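Local coordinates for type 3A cellulose-binding domain protein (Clostridium thermocellum, PDB 4B9P) that forms the extracellular cellulose-binding module of an anti-sigma factor that probably senses polysaccharide outside the cell and releases its sigma factor in response, at residues A[130-133]-A[134-137]. Sequence-based numbering, arbitrary orientation.
Sequences MYDQ and NSDY. With CA (calcium ion), chain B.
Q133 and D136 close a type I beta turn directly after the short strand 131-132, the D136 N to Q133 O hydrogen bond measuring 3.0 Å. The turn brings the D132 carboxylate over S135: OD1 accepts the S135 hydroxyl OG at 2.7 Å through its anti lone pair, and also takes a weak bond from S135 N (132° at the hydrogen). A chi1 of 53° turns the S135 hydroxyl to face both the D132 carboxylate and the metal, so that it donates to OD1 while its oxygen binds calcium at 2.6 Å. D132 binds the ion through its backbone O, at 2.4 Å; its carboxylate acts from the second shell, helping to set the rotation of the S135 hydroxyl. D136 divides its carboxylate: OD1 meets calcium at 2.4 Å, whereas OD2 accepts a calcium-bound water and, at 2.7 Å, a second water that also donates to Q133 OE1. NE2 of Q133 donates to the backbone carbonyls of I15 and T17. T49 and D51 contribute to the four further ligand atoms, eight in all, and this oxygen-rich cage, gathered from a tight turn and a separate loop, is the calcium site of the family 3 carbohydrate-binding module's beta-sandwich.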
loop_
_atom_site.group_PDB
_atom_site.type_symbol
_atom_site.label_atom_id
_atom_site.label_comp_id
_atom_site.label_asym_id
_atom_site.label_seq_id
_atom_site.Cartn_x
_atom_site.Cartn_y
_atom_site.Cartn_z
ATOM N N MET A 130 -17.756 -0.611 5.986
ATOM C CA MET A 130 -17.014 -1.661 6.683
ATOM C C MET A 130 -16.425 -2.643 5.668
ATOM O O MET A 130 -17.164 -3.293 4.914
ATOM C CB MET A 130 -17.949 -2.392 7.634
ATOM C CG MET A 130 -17.226 -3.216 8.671
ATOM S SD MET A 130 -16.420 -2.212 9.969
ATOM C CE MET A 130 -17.839 -1.954 11.060
ATOM N N TYR A 131 -15.096 -2.742 5.645
ATOM C CA TYR A 131 -14.373 -3.751 4.879
ATOM C C TYR A 131 -14.308 -5.067 5.614
ATOM O O TYR A 131 -14.202 -5.093 6.853
ATOM C CB TYR A 131 -12.953 -3.315 4.706
ATOM C CG TYR A 131 -12.728 -2.135 3.785
ATOM C CD1 TYR A 131 -12.915 -2.253 2.421
ATOM C CD2 TYR A 131 -12.252 -0.939 4.291
ATOM C CE1 TYR A 131 -12.627 -1.181 1.573
ATOM C CE2 TYR A 131 -11.937 0.119 3.463
ATOM C CZ TYR A 131 -12.101 -0.018 2.107
ATOM O OH TYR A 131 -11.795 1.050 1.283
ATOM N N ASP A 132 -14.251 -6.179 4.851
ATOM C CA ASP A 132 -13.834 -7.472 5.368
ATOM C C ASP A 132 -12.389 -7.683 4.953
ATOM O O ASP A 132 -12.107 -7.729 3.739
ATOM C CB ASP A 132 -14.726 -8.561 4.776
ATOM C CG ASP A 132 -14.240 -9.925 5.130
ATOM O OD1 ASP A 132 -13.407 -10.522 4.397
ATOM O OD2 ASP A 132 -14.709 -10.442 6.159
ATOM N N GLN A 133 -11.469 -7.833 5.916
ATOM C CA GLN A 133 -10.041 -7.889 5.555
ATOM C C GLN A 133 -9.547 -9.272 5.189
ATOM O O GLN A 133 -8.560 -9.385 4.488
ATOM C CB GLN A 133 -9.162 -7.337 6.684
ATOM C CG GLN A 133 -9.475 -5.888 7.031
ATOM C CD GLN A 133 -8.329 -5.170 7.665
ATOM O OE1 GLN A 133 -7.480 -4.637 6.940
ATOM N NE2 GLN A 133 -8.233 -5.201 8.992
ATOM N N ASN A 134 -10.158 -10.333 5.694
ATOM C CA ASN A 134 -9.597 -11.654 5.399
ATOM C C ASN A 134 -9.797 -12.032 3.931
ATOM O O ASN A 134 -9.108 -12.929 3.443
ATOM C CB ASN A 134 -10.235 -12.689 6.315
ATOM C CG ASN A 134 -9.794 -12.537 7.743
ATOM O OD1 ASN A 134 -10.608 -12.373 8.643
ATOM N ND2 ASN A 134 -8.497 -12.563 7.954
ATOM N N SER A 135 -10.649 -11.299 3.223
ATOM C CA SER A 135 -10.862 -11.446 1.783
ATOM C C SER A 135 -9.871 -10.603 0.964
ATOM O O SER A 135 -10.101 -10.373 -0.226
ATOM C CB SER A 135 -12.311 -11.048 1.435
ATOM O OG SER A 135 -12.613 -9.749 1.942
ATOM N N ASP A 136 -8.824 -10.077 1.607
ATOM C CA ASP A 136 -7.882 -9.173 0.938
ATOM C C ASP A 136 -6.536 -9.855 0.758
ATOM O O ASP A 136 -5.868 -10.180 1.757
ATOM C CB ASP A 136 -7.691 -7.875 1.734
ATOM C CG ASP A 136 -8.993 -7.111 1.931
ATOM O OD1 ASP A 136 -9.972 -7.400 1.198
ATOM O OD2 ASP A 136 -8.978 -6.176 2.756
ATOM N N TYR A 137 -6.114 -10.005 -0.492
ATOM C CA TYR A 137 -4.871 -10.704 -0.813
ATOM C C TYR A 137 -3.698 -10.209 -0.002
ATOM O O TYR A 137 -2.916 -11.007 0.492
ATOM C CB TYR A 137 -4.608 -10.571 -2.293
ATOM C CG TYR A 137 -3.324 -11.220 -2.764
ATOM C CD1 TYR A 137 -3.278 -12.592 -2.995
ATOM C CD2 TYR A 137 -2.187 -10.470 -3.023
ATOM C CE1 TYR A 137 -2.130 -13.186 -3.467
ATOM C CE2 TYR A 137 -1.010 -11.074 -3.480
ATOM C CZ TYR A 137 -1.002 -12.421 -3.718
ATOM O OH TYR A 137 0.129 -13.051 -4.155
HETATM CA CA CA B . -12.377 -7.257 1.420
HETATM O O HOH W 1 -6.820 -5.406 4.253
HETATM O O HOH W 2 -11.465 -5.199 2.458
#